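Local coordinates for resiniferatoxin-binding, phosphotriesterase-related protein (Rhodobacter sphaeroides 2.4.1, PDB 3K2G) that probably hydrolyses phosphoric ester bonds with the help of two zinc ions held in a TIM-barrel of the phosphotriesterase family, at residues B[117-122]-B[168-173]; B[211-216]-B[273-278]; B[219-224]-B[253-258]; B[282-287]-B[331-336]. All blocks are in the same frame, centred on the assembly; numbering follows the deposited sequence.

Contact 1. Residues B[117-122]-B[168-173]; sequences KLRRIS and TDARIG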
loop_
_atom_site.group_PDB
_atom_site.type_symbol
_atom_site.label_atom_id
_atom_site.label_comp_id
_atom_site.label_asym_id
_atom_site.label_seq_id
_atom_site.Cartn_x
_atom_site.Cartn_y
_atom_site.Cartn_z
ATOM N N LYS B 117 30.159 22.381 -31.228
ATOM C CA LYS B 117 30.716 21.654 -30.095
ATOM C C LYS B 117 30.359 20.173 -30.170
ATOM O O LYS B 117 31.221 19.310 -29.998
ATOM C CB LYS B 117 30.192 22.235 -28.781
ATOM C CG LYS B 117 30.552 23.696 -28.523
ATOM C CD LYS B 117 30.097 24.095 -27.116
ATOM C CE LYS B 117 30.273 25.579 -26.828
ATOM N NZ LYS B 117 31.704 25.991 -26.774
ATOM N N LEU B 118 29.085 19.886 -30.427
ATOM C CA LEU B 118 28.622 18.506 -30.531
ATOM C C LEU B 118 29.441 17.712 -31.548
ATOM O O LEU B 118 29.811 16.566 -31.298
ATOM C CB LEU B 118 27.135 18.463 -30.919
ATOM C CG LEU B 118 26.119 19.009 -29.909
ATOM C CD1 LEU B 118 24.710 18.665 -30.365
ATOM C CD2 LEU B 118 26.387 18.408 -28.532
ATOM N N ARG B 119 29.725 18.322 -32.695
ATOM C CA ARG B 119 30.504 17.648 -33.726
ATOM C C ARG B 119 31.929 17.348 -33.264
ATOM O O ARG B 119 32.487 16.293 -33.579
ATOM C CB ARG B 119 30.516 18.486 -35.008
ATOM C CG ARG B 119 29.245 18.324 -35.837
ATOM C CD ARG B 119 29.204 19.258 -37.036
ATOM N NE ARG B 119 28.169 18.852 -37.987
ATOM C CZ ARG B 119 27.867 19.509 -39.104
ATOM N NH1 ARG B 119 28.517 20.621 -39.422
ATOM N NH2 ARG B 119 26.921 19.044 -39.912
ATOM N N ARG B 120 32.523 18.266 -32.513
ATOM C CA ARG B 120 33.874 18.032 -32.024
ATOM C C ARG B 120 33.824 16.872 -31.033
ATOM O O ARG B 120 34.706 16.013 -31.019
ATOM C CB ARG B 120 34.432 19.284 -31.341
ATOM C CG ARG B 120 35.795 19.061 -30.705
ATOM C CD ARG B 120 36.298 20.297 -29.982
ATOM N NE ARG B 120 37.373 19.956 -29.053
ATOM C CZ ARG B 120 37.895 20.795 -28.163
ATOM N NH1 ARG B 120 37.449 22.042 -28.074
ATOM N NH2 ARG B 120 38.855 20.380 -27.349
ATOM N N ILE B 121 32.776 16.841 -30.216
ATOM C CA ILE B 121 32.629 15.773 -29.235
ATOM C C ILE B 121 32.444 14.424 -29.927
ATOM O O ILE B 121 33.099 13.443 -29.574
ATOM C CB ILE B 121 31.433 16.041 -28.297
ATOM C CG1 ILE B 121 31.676 17.342 -27.523
ATOM C CG2 ILE B 121 31.244 14.871 -27.348
ATOM C CD1 ILE B 121 30.535 17.755 -26.627
ATOM N N SER B 122 31.561 14.376 -30.920
ATOM C CA SER B 122 31.324 13.132 -31.642
ATOM C C SER B 122 32.592 12.718 -32.382
ATOM O O SER B 122 32.933 11.539 -32.435
ATOM C CB SER B 122 30.175 13.293 -32.642
ATOM O OG SER B 122 30.523 14.180 -33.689
ATOM N N THR B 168 25.016 26.366 -39.427
ATOM C CA THR B 168 25.722 25.192 -39.931
ATOM C C THR B 168 24.778 24.327 -40.765
ATOM O O THR B 168 23.587 24.631 -40.877
ATOM C CB THR B 168 26.269 24.323 -38.779
ATOM O OG1 THR B 168 27.180 23.350 -39.307
ATOM C CG2 THR B 168 25.135 23.588 -38.084
ATOM N N ASP B 169 25.308 23.251 -41.345
ATOM C CA ASP B 169 24.489 22.346 -42.148
ATOM C C ASP B 169 24.112 21.115 -41.330
ATOM O O ASP B 169 23.619 20.119 -41.863
ATOM C CB ASP B 169 25.224 21.933 -43.432
ATOM C CG ASP B 169 26.484 21.138 -43.160
ATOM O OD1 ASP B 169 27.046 21.260 -42.055
ATOM O OD2 ASP B 169 26.923 20.399 -44.067
ATOM N N ALA B 170 24.356 21.190 -40.027
ATOM C CA ALA B 170 24.008 20.093 -39.137
ATOM C C ALA B 170 22.495 20.156 -38.970
ATOM O O ALA B 170 21.936 21.223 -38.726
ATOM C CB ALA B 170 24.700 20.261 -37.792
ATOM N N ARG B 171 21.834 19.015 -39.116
ATOM C CA ARG B 171 20.387 18.970 -38.983
ATOM C C ARG B 171 19.965 18.237 -37.711
ATOM O O ARG B 171 20.705 17.399 -37.194
ATOM C CB ARG B 171 19.780 18.328 -40.232
ATOM C CG ARG B 171 19.964 19.200 -41.468
ATOM C CD ARG B 171 19.435 18.552 -42.723
ATOM N NE ARG B 171 20.298 17.474 -43.187
ATOM C CZ ARG B 171 20.070 16.762 -44.285
ATOM N NH1 ARG B 171 19.000 17.017 -45.029
ATOM N NH2 ARG B 171 20.910 15.800 -44.642
ATOM N N ILE B 172 18.785 18.575 -37.198
ATOM C CA ILE B 172 18.291 17.955 -35.975
ATOM C C ILE B 172 17.737 16.566 -36.240
ATOM O O ILE B 172 17.311 16.260 -37.353
ATOM C CB ILE B 172 17.201 18.814 -35.305
ATOM C CG1 ILE B 172 16.014 18.997 -36.257
ATOM C CG2 ILE B 172 17.783 20.165 -34.901
ATOM C CD1 ILE B 172 14.839 19.733 -35.636
ATOM N N GLY B 173 17.752 15.726 -35.211
ATOM C CA GLY B 173 17.263 14.365 -35.356
ATOM C C GLY B 173 16.126 14.088 -34.401
ATOM O O GLY B 173 15.519 13.021 -34.409
#
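With CG turned away from its own carbonyl carbon (chi1 -80°) and the chain extended from CG to NE, R119 reaches from helix 115-125 to D169, whose chi1 of 64° tucks CG between backbone N and carbonyl carbon and brings OD1 to the guanidinium. The contact belongs to the outer layer of the TIM barrel, where a helix is tied to the loop before strand 175-178. The salt bridge is end-on: NH1 and NH2 of R119 each donate at 3.1 Å to the single atom D169 OD1, which lies in the guanidinium plane, and each N-H...O angle is 148°. The two planes stand nearly at right angles; NH1 meets OD1 nearly along the C-O bond, and NH2 from above the carboxylate plane. A long arginine suits this place because it can span a backbone gap of 8.8 Å between the CA atoms of R119 and A170. Its third nitrogen, NE, bonds to the carbonyl oxygen of V19, which helps fix the rotation of the group. A170 sets its CB over one face of the guanidinium, toward the rim, and its small size lets the arginine come this close to the loop. T168 OG1 comes close obliquely, 3.0 Å from R119 NH1, but the angle is poor for a hydrogen bond; the methyl CB of A170 approaches R119 NH2 to 3.3 Å.

Contact 2. Residues B[211-216]-B[273-278]; sequences PGWFRL and QGVQCP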
loop_
_atom_site.group_PDB
_atom_site.type_symbol
_atom_site.label_atom_id
_atom_site.label_comp_id
_atom_site.label_asym_id
_atom_site.label_seq_id
_atom_site.Cartn_x
_atom_site.Cartn_y
_atom_site.Cartn_z
ATOM N N PRO B 211 7.550 18.887 -15.690
ATOM C CA PRO B 211 7.761 19.125 -14.261
ATOM C C PRO B 211 7.425 17.898 -13.403
ATOM O O PRO B 211 6.247 17.699 -13.139
ATOM C CB PRO B 211 6.724 20.199 -13.917
ATOM C CG PRO B 211 5.610 19.954 -14.856
ATOM C CD PRO B 211 6.233 19.365 -16.091
ATOM N N GLY B 212 8.417 17.047 -13.412
ATOM C CA GLY B 212 8.275 15.730 -12.776
ATOM C C GLY B 212 7.498 15.538 -11.473
ATOM O O GLY B 212 6.709 14.580 -11.327
ATOM N N TRP B 213 7.634 16.616 -10.627
ATOM C CA TRP B 213 7.014 16.470 -9.301
ATOM C C TRP B 213 5.565 16.900 -9.394
ATOM O O TRP B 213 4.906 17.010 -8.385
ATOM C CB TRP B 213 7.774 17.293 -8.242
ATOM C CG TRP B 213 9.044 16.659 -7.817
ATOM C CD1 TRP B 213 9.224 15.808 -6.767
ATOM C CD2 TRP B 213 10.317 16.810 -8.440
ATOM N NE1 TRP B 213 10.538 15.417 -6.694
ATOM C CE2 TRP B 213 11.234 16.017 -7.713
ATOM C CE3 TRP B 213 10.777 17.539 -9.547
ATOM C CZ2 TRP B 213 12.585 15.932 -8.057
ATOM C CZ3 TRP B 213 12.121 17.456 -9.892
ATOM C CH2 TRP B 213 13.010 16.656 -9.147
ATOM N N PHE B 214 5.072 17.155 -10.605
ATOM C CA PHE B 214 3.661 17.507 -10.773
ATOM C C PHE B 214 3.040 16.411 -11.641
ATOM O O PHE B 214 3.707 15.416 -11.917
ATOM C CB PHE B 214 3.496 18.890 -11.418
ATOM C CG PHE B 214 3.802 20.030 -10.485
ATOM C CD1 PHE B 214 2.785 20.658 -9.766
ATOM C CD2 PHE B 214 5.117 20.442 -10.283
ATOM C CE1 PHE B 214 3.075 21.679 -8.857
ATOM C CE2 PHE B 214 5.421 21.463 -9.374
ATOM C CZ PHE B 214 4.397 22.081 -8.661
ATOM N N ARG B 215 1.785 16.573 -12.065
ATOM C CA ARG B 215 1.123 15.558 -12.890
ATOM C C ARG B 215 0.438 16.178 -14.111
ATOM O O ARG B 215 -0.771 16.034 -14.286
ATOM C CB ARG B 215 0.081 14.811 -12.053
ATOM C CG ARG B 215 0.627 14.195 -10.765
ATOM C CD ARG B 215 1.386 12.900 -11.019
ATOM N NE ARG B 215 1.881 12.312 -9.778
ATOM C CZ ARG B 215 3.044 12.617 -9.213
ATOM N NH1 ARG B 215 3.850 13.503 -9.777
ATOM N NH2 ARG B 215 3.393 12.044 -8.071
ATOM N N LEU B 216 1.212 16.854 -14.955
ATOM C CA LEU B 216 0.673 17.513 -16.147
ATOM C C LEU B 216 0.820 16.708 -17.441
ATOM O O LEU B 216 0.435 17.178 -18.514
ATOM C CB LEU B 216 1.356 18.877 -16.339
ATOM C CG LEU B 216 1.187 19.934 -15.240
ATOM C CD1 LEU B 216 2.034 21.161 -15.565
ATOM C CD2 LEU B 216 -0.276 20.319 -15.123
ATOM N N GLN B 273 12.692 24.527 -5.339
ATOM C CA GLN B 273 11.380 23.919 -5.521
ATOM C C GLN B 273 10.915 23.186 -4.272
ATOM O O GLN B 273 9.720 22.963 -4.084
ATOM C CB GLN B 273 11.426 22.913 -6.673
ATOM C CG GLN B 273 11.687 23.485 -8.054
ATOM C CD GLN B 273 12.227 22.423 -9.004
ATOM O OE1 GLN B 273 13.427 22.140 -9.017
ATOM N NE2 GLN B 273 11.338 21.810 -9.783
ATOM N N GLY B 274 11.866 22.794 -3.431
ATOM C CA GLY B 274 11.523 22.068 -2.225
ATOM C C GLY B 274 11.157 20.639 -2.575
ATOM O O GLY B 274 10.331 20.017 -1.910
ATOM N N VAL B 275 11.775 20.119 -3.630
ATOM C CA VAL B 275 11.507 18.756 -4.073
ATOM C C VAL B 275 12.741 17.874 -3.975
ATOM O O VAL B 275 13.874 18.341 -4.110
ATOM C CB VAL B 275 10.968 18.729 -5.522
ATOM C CG1 VAL B 275 9.616 19.406 -5.572
ATOM C CG2 VAL B 275 11.945 19.422 -6.464
ATOM N N GLN B 276 12.502 16.588 -3.741
ATOM C CA GLN B 276 13.571 15.618 -3.588
ATOM C C GLN B 276 13.578 14.573 -4.699
ATOM O O GLN B 276 12.548 13.979 -5.011
ATOM C CB GLN B 276 13.416 14.912 -2.237
ATOM C CG GLN B 276 14.409 13.789 -1.980
ATOM C CD GLN B 276 15.805 14.298 -1.689
ATOM O OE1 GLN B 276 16.006 15.088 -0.768
ATOM N NE2 GLN B 276 16.775 13.844 -2.465
ATOM N N CYS B 277 14.746 14.349 -5.288
ATOM C CA CYS B 277 14.884 13.342 -6.332
ATOM C C CYS B 277 14.778 11.980 -5.672
ATOM O O CYS B 277 15.405 11.736 -4.639
ATOM C CB CYS B 277 16.243 13.454 -7.019
ATOM S SG CYS B 277 16.477 15.011 -7.885
ATOM N N PRO B 278 14.002 11.066 -6.270
ATOM C CA PRO B 278 13.816 9.716 -5.731
ATOM C C PRO B 278 15.084 8.886 -5.865
ATOM O O PRO B 278 15.988 9.247 -6.618
ATOM C CB PRO B 278 12.677 9.168 -6.583
ATOM C CG PRO B 278 12.989 9.752 -7.924
ATOM C CD PRO B 278 13.339 11.200 -7.582
#
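W213 lays its indole against V275, and its NE1 donates to the carbonyl oxygen of Q276 at 3.0 Å, joining the loop after strand 206-208 to the short strand 275-276 in this TIM barrel. The valine makes a CH-pi contact: its CB lies 3.4 Å from the centroid of the five-membered ring of W213 and only 4° off the ring normal. A branched side chain suits this position, since V275 CG1 spreads toward W213 CG while CG2 lies over the fused side at CD2. In the NE1 bond Q276 O is almost in the indole plane, although the donor stands above the carbonyl plane, and the N-H...O angle is 151°. Further out, W213 is set by the type I turn from P211 to F214; its chi1 of -76° puts CG beside the backbone N and carries the indole to V275. V275 and Q276 pair with strand 269-270; G274 and V275 both face Y270 in a G1 beta bulge, where the positive phi of G274 favours glycine. The tryptophan side chain lies about 6 Å from that of zinc ligand H238. C277 adds a sulfur-aromatic contact at the ring edge, its SG 4.0 Å from W213 CZ2.

Contact 3. Residues B[219-224]-B[253-258]; sequences RVLDLV and AQRGAF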
loop_
_atom_site.group_PDB
_atom_site.type_symbol
_atom_site.label_atom_id
_atom_site.label_comp_id
_atom_site.label_asym_id
_atom_site.label_seq_id
_atom_site.Cartn_x
_atom_site.Cartn_y
_atom_site.Cartn_z
ATOM N N ARG B 219 -2.261 16.222 -19.740
ATOM C CA ARG B 219 -2.653 17.464 -20.401
ATOM C C ARG B 219 -1.688 17.719 -21.562
ATOM O O ARG B 219 -2.080 18.234 -22.614
ATOM C CB ARG B 219 -2.609 18.645 -19.423
ATOM C CG ARG B 219 -2.889 19.986 -20.095
ATOM C CD ARG B 219 -2.810 21.168 -19.135
ATOM N NE ARG B 219 -2.988 22.438 -19.840
ATOM C CZ ARG B 219 -2.854 23.637 -19.279
ATOM N NH1 ARG B 219 -2.538 23.742 -17.994
ATOM N NH2 ARG B 219 -3.031 24.734 -20.007
ATOM N N VAL B 220 -0.422 17.359 -21.357
ATOM C CA VAL B 220 0.605 17.524 -22.385
ATOM C C VAL B 220 0.267 16.643 -23.578
ATOM O O VAL B 220 0.288 17.107 -24.716
ATOM C CB VAL B 220 2.027 17.128 -21.870
ATOM C CG1 VAL B 220 2.957 16.829 -23.047
ATOM C CG2 VAL B 220 2.619 18.260 -21.039
ATOM N N LEU B 221 -0.046 15.374 -23.317
ATOM C CA LEU B 221 -0.386 14.451 -24.398
ATOM C C LEU B 221 -1.684 14.854 -25.092
ATOM O O LEU B 221 -1.834 14.656 -26.300
ATOM C CB LEU B 221 -0.495 13.014 -23.876
ATOM C CG LEU B 221 0.814 12.377 -23.396
ATOM C CD1 LEU B 221 0.572 10.906 -23.044
ATOM C CD2 LEU B 221 1.890 12.491 -24.481
ATOM N N ASP B 222 -2.620 15.416 -24.331
ATOM C CA ASP B 222 -3.888 15.861 -24.908
ATOM C C ASP B 222 -3.595 16.917 -25.974
ATOM O O ASP B 222 -4.198 16.916 -27.048
ATOM C CB ASP B 222 -4.799 16.478 -23.834
ATOM C CG ASP B 222 -5.503 15.433 -22.973
ATOM O OD1 ASP B 222 -5.321 14.221 -23.205
ATOM O OD2 ASP B 222 -6.247 15.839 -22.056
ATOM N N LEU B 223 -2.664 17.815 -25.669
ATOM C CA LEU B 223 -2.302 18.881 -26.598
ATOM C C LEU B 223 -1.554 18.329 -27.813
ATOM O O LEU B 223 -1.849 18.687 -28.959
ATOM C CB LEU B 223 -1.459 19.932 -25.874
ATOM C CG LEU B 223 -0.987 21.125 -26.709
ATOM C CD1 LEU B 223 -0.683 22.303 -25.798
ATOM C CD2 LEU B 223 0.247 20.728 -27.514
ATOM N N VAL B 224 -0.581 17.462 -27.569
ATOM C CA VAL B 224 0.164 16.873 -28.666
ATOM C C VAL B 224 -0.801 16.103 -29.574
ATOM O O VAL B 224 -0.657 16.091 -30.795
ATOM C CB VAL B 224 1.254 15.928 -28.138
ATOM C CG1 VAL B 224 1.807 15.082 -29.258
ATOM C CG2 VAL B 224 2.364 16.742 -27.507
ATOM N N ALA B 253 1.714 5.462 -20.432
ATOM C CA ALA B 253 2.349 4.475 -21.290
ATOM C C ALA B 253 1.311 3.878 -22.236
ATOM O O ALA B 253 1.584 3.682 -23.421
ATOM C CB ALA B 253 2.987 3.374 -20.447
ATOM N N GLN B 254 0.122 3.604 -21.698
ATOM C CA GLN B 254 -0.968 3.023 -22.468
ATOM C C GLN B 254 -1.375 3.928 -23.637
ATOM O O GLN B 254 -1.756 3.441 -24.705
ATOM C CB GLN B 254 -2.175 2.767 -21.563
ATOM C CG GLN B 254 -3.375 2.177 -22.297
ATOM C CD GLN B 254 -3.074 0.819 -22.901
ATOM O OE1 GLN B 254 -2.748 -0.121 -22.186
ATOM N NE2 GLN B 254 -3.181 0.711 -24.222
ATOM N N ARG B 255 -1.298 5.241 -23.437
ATOM C CA ARG B 255 -1.643 6.163 -24.510
ATOM C C ARG B 255 -0.608 6.053 -25.623
ATOM O O ARG B 255 -0.855 6.480 -26.747
ATOM C CB ARG B 255 -1.738 7.605 -23.995
ATOM C CG ARG B 255 -2.941 7.839 -23.092
ATOM C CD ARG B 255 -3.085 9.299 -22.669
ATOM N NE ARG B 255 -3.554 10.160 -23.754
ATOM C CZ ARG B 255 -3.848 11.450 -23.614
ATOM N NH1 ARG B 255 -3.724 12.039 -22.433
ATOM N NH2 ARG B 255 -4.275 12.154 -24.652
ATOM N N GLY B 256 0.555 5.479 -25.302
ATOM C CA GLY B 256 1.588 5.292 -26.309
ATOM C C GLY B 256 2.901 6.045 -26.141
ATOM O O GLY B 256 3.887 5.750 -26.823
ATOM N N ALA B 257 2.931 7.005 -25.224
ATOM C CA ALA B 257 4.128 7.801 -25.008
ATOM C C ALA B 257 5.230 7.044 -24.285
ATOM O O ALA B 257 4.972 6.135 -23.500
ATOM C CB ALA B 257 3.777 9.068 -24.228
ATOM N N PHE B 258 6.469 7.425 -24.571
ATOM C CA PHE B 258 7.609 6.825 -23.906
ATOM C C PHE B 258 7.688 7.497 -22.538
ATOM O O PHE B 258 7.405 8.686 -22.407
ATOM C CB PHE B 258 8.895 7.105 -24.686
ATOM C CG PHE B 258 9.086 6.225 -25.887
ATOM C CD1 PHE B 258 9.654 4.962 -25.755
ATOM C CD2 PHE B 258 8.713 6.664 -27.154
ATOM C CE1 PHE B 258 9.855 4.147 -26.875
ATOM C CE2 PHE B 258 8.908 5.857 -28.277
ATOM C CZ PHE B 258 9.481 4.595 -28.138
#
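A Schellman motif ends helix 246-255 of this TIM barrel, and the contact places that helix end against the neighbouring helix 217-226. G256 takes positive phi (115°), an angle at which a side chain would press on the carbonyl oxygen before it, so glycine belongs here. Just before it, R255 bends at chi3 (73°), which swings its guanidinium over L221 and onto D222. The aspartate is gripped end-on: R255 NH2 and NH1 both donate to D222 OD1, at 2.7 and 2.8 Å. The oxygen is tilted somewhat from the guanidinium plane; NH2 comes almost straight on, in line with the C-O bond, NH1 from above the carboxylate plane. Against the guanidinium face, L221 CB lies over the centre, 3.7 Å from R255 NH1, with the two side chains running past one another in opposite directions. The leucine turns its branches inward, and L221 CD1 and CD2 each meet A257 CB at 3.9 Å, the small alanine letting the buried chains close up. R255 also binds E225 and the carbonyl oxygen of H218, so its positive charge is probably shared among acceptors that all belong to helix 217-226. R255 also packs on Q254 of the third subunit. On the barrel side, L221 and A257 both rest on L236 of strand 234-236, while the far flank of helix 217-226 packs on helix 186-202 through V220 and L223.

Contact 4. Residues B[282-287]-B[331-336]; sequences EVARAI and RRHGLD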
loop_
_atom_site.group_PDB
_atom_site.type_symbol
_atom_site.label_atom_id
_atom_site.label_comp_id
_atom_site.label_asym_id
_atom_site.label_seq_id
_atom_site.Cartn_x
_atom_site.Cartn_y
_atom_site.Cartn_z
ATOM N N GLU B 282 13.782 3.089 -5.769
ATOM C CA GLU B 282 12.371 3.432 -5.938
ATOM C C GLU B 282 12.017 3.445 -7.423
ATOM O O GLU B 282 10.949 2.988 -7.820
ATOM C CB GLU B 282 12.074 4.804 -5.330
ATOM C CG GLU B 282 12.172 4.861 -3.812
ATOM C CD GLU B 282 12.013 6.273 -3.285
ATOM O OE1 GLU B 282 12.832 7.135 -3.660
ATOM O OE2 GLU B 282 11.072 6.526 -2.502
ATOM N N VAL B 283 12.923 3.972 -8.239
ATOM C CA VAL B 283 12.700 4.031 -9.676
ATOM C C VAL B 283 12.736 2.634 -10.283
ATOM O O VAL B 283 11.916 2.303 -11.140
ATOM C CB VAL B 283 13.755 4.924 -10.356
ATOM C CG1 VAL B 283 13.689 4.771 -11.871
ATOM C CG2 VAL B 283 13.508 6.375 -9.962
ATOM N N ALA B 284 13.690 1.817 -9.843
ATOM C CA ALA B 284 13.801 0.453 -10.347
ATOM C C ALA B 284 12.477 -0.268 -10.118
ATOM O O ALA B 284 11.968 -0.939 -11.012
ATOM C CB ALA B 284 14.934 -0.292 -9.639
ATOM N N ARG B 285 11.913 -0.124 -8.921
ATOM C CA ARG B 285 10.644 -0.778 -8.620
ATOM C C ARG B 285 9.517 -0.279 -9.518
ATOM O O ARG B 285 8.677 -1.064 -9.952
ATOM C CB ARG B 285 10.256 -0.584 -7.154
ATOM C CG ARG B 285 10.952 -1.535 -6.196
ATOM C CD ARG B 285 10.203 -1.608 -4.863
ATOM N NE ARG B 285 10.227 -0.333 -4.150
ATOM C CZ ARG B 285 11.297 0.156 -3.527
ATOM N NH1 ARG B 285 12.434 -0.527 -3.521
ATOM N NH2 ARG B 285 11.235 1.331 -2.918
ATOM N N ALA B 286 9.494 1.024 -9.792
ATOM C CA ALA B 286 8.464 1.594 -10.652
ATOM C C ALA B 286 8.601 1.022 -12.064
ATOM O O ALA B 286 7.606 0.756 -12.741
ATOM C CB ALA B 286 8.588 3.112 -10.692
ATOM N N ILE B 287 9.847 0.845 -12.495
ATOM C CA ILE B 287 10.139 0.301 -13.814
ATOM C C ILE B 287 9.689 -1.159 -13.877
ATOM O O ILE B 287 9.103 -1.596 -14.869
ATOM C CB ILE B 287 11.657 0.412 -14.120
ATOM C CG1 ILE B 287 12.035 1.889 -14.310
ATOM C CG2 ILE B 287 12.013 -0.396 -15.352
ATOM C CD1 ILE B 287 13.537 2.144 -14.422
ATOM N N ARG B 331 18.858 -5.655 -12.575
ATOM C CA ARG B 331 18.972 -7.101 -12.601
ATOM C C ARG B 331 18.679 -7.625 -11.193
ATOM O O ARG B 331 17.952 -8.607 -11.031
ATOM C CB ARG B 331 20.373 -7.511 -13.053
ATOM C CG ARG B 331 20.454 -8.929 -13.577
ATOM C CD ARG B 331 21.862 -9.256 -14.042
ATOM N NE ARG B 331 21.947 -10.585 -14.638
ATOM C CZ ARG B 331 21.499 -10.901 -15.850
ATOM N NH1 ARG B 331 20.927 -9.981 -16.619
ATOM N NH2 ARG B 331 21.625 -12.145 -16.296
ATOM N N ARG B 332 19.221 -6.956 -10.176
ATOM C CA ARG B 332 18.985 -7.368 -8.791
ATOM C C ARG B 332 17.486 -7.321 -8.499
ATOM O O ARG B 332 16.985 -8.066 -7.657
ATOM C CB ARG B 332 19.728 -6.451 -7.804
ATOM C CG ARG B 332 21.257 -6.536 -7.867
ATOM C CD ARG B 332 21.910 -5.932 -6.617
ATOM N NE ARG B 332 21.639 -4.504 -6.451
ATOM C CZ ARG B 332 22.291 -3.535 -7.089
ATOM N NH1 ARG B 332 23.262 -3.835 -7.941
ATOM N NH2 ARG B 332 21.973 -2.262 -6.875
ATOM N N HIS B 333 16.775 -6.442 -9.199
ATOM C CA HIS B 333 15.337 -6.305 -9.015
ATOM C C HIS B 333 14.512 -7.329 -9.793
ATOM O O HIS B 333 13.308 -7.442 -9.574
ATOM C CB HIS B 333 14.869 -4.896 -9.396
ATOM C CG HIS B 333 15.017 -3.891 -8.298
ATOM N ND1 HIS B 333 16.237 -3.372 -7.920
ATOM C CD2 HIS B 333 14.098 -3.314 -7.489
ATOM C CE1 HIS B 333 16.062 -2.518 -6.929
ATOM N NE2 HIS B 333 14.773 -2.466 -6.647
ATOM N N GLY B 334 15.138 -8.057 -10.709
ATOM C CA GLY B 334 14.392 -9.060 -11.450
ATOM C C GLY B 334 14.428 -9.023 -12.969
ATOM O O GLY B 334 13.916 -9.940 -13.611
ATOM N N LEU B 335 15.016 -7.987 -13.558
ATOM C CA LEU B 335 15.077 -7.907 -15.015
ATOM C C LEU B 335 16.230 -8.720 -15.592
ATOM O O LEU B 335 17.336 -8.704 -15.055
ATOM C CB LEU B 335 15.216 -6.454 -15.473
ATOM C CG LEU B 335 14.000 -5.541 -15.349
ATOM C CD1 LEU B 335 14.352 -4.177 -15.936
ATOM C CD2 LEU B 335 12.806 -6.150 -16.085
ATOM N N ASP B 336 15.971 -9.429 -16.688
ATOM C CA ASP B 336 17.015 -10.225 -17.324
ATOM C C ASP B 336 17.743 -9.404 -18.378
ATOM O O ASP B 336 17.326 -8.294 -18.700
ATOM C CB ASP B 336 16.441 -11.500 -17.959
ATOM C CG ASP B 336 15.368 -11.218 -18.997
ATOM O OD1 ASP B 336 15.408 -10.146 -19.632
ATOM O OD2 ASP B 336 14.491 -12.089 -19.189
#
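Where helix 321-332 gives way to a loop, its backbone passes alongside helix 280-292, with the CA atoms of A284 and H333 7.1 Å apart and those of I287 and L335 9.7 Å. A Schellman motif makes this turn in the outer helical layer of the TIM barrel: G334 takes phi 126°, where a CB would crowd the carbonyl oxygen of H333, so glycine fits, and G334 N bonds back to R331 O. The H333 ring carries the contact. Its face lies on the methyl of A284 in a CH-pi contact, CB being 3.6 Å from the ring centroid and 4° off the normal, squarely over the centre; a small residue such as alanine lets the imidazole come this close to the helix. Chi1 of H333 (-84°) brings the ring beside its own backbone N, and ND1 bonds to the carbonyl oxygen of R329, which helps hold the ring's rotation. R285 adds its aliphatic stem at the ring edge, CG to H333 CD2 3.8 Å, then bends at chi3, its guanidinium plane turned moderately from the ring's. R285 NH1 stays 4.4 Å from H333 NE2, not in contact. The polar partner of R285 NH2 is E282 of the second subunit, at long and weak range. Past the turn, D336 caps the next helix, its OD1 bonded to A339 N. Between the ring and this cap the apolar pairing is looser, I287 CG2 meeting L335 CD1 at 4.5 Å.

From the N terminus, contact 1 comes first, joining helix 115-125 to the loop before strand 175-178 and closing a loop that ends before the others begin. Contact 2 opens next at 211-216, after strand 206-208, and closes at 273-278; contact 3 opens and closes within that span, tying helix 217-226 to the end of helix 246-255. Contact 4 follows contact 2 in series and links helix 280-292 to the end of helix 321-332. None of them cross. Contacts 2 and 4 touch where P278 CG packs on V283 CG2 at 4.0 Å. Contact 1 lies across the chain's centre from contacts 2 and 4, its centre about 32 and 35 Å from theirs.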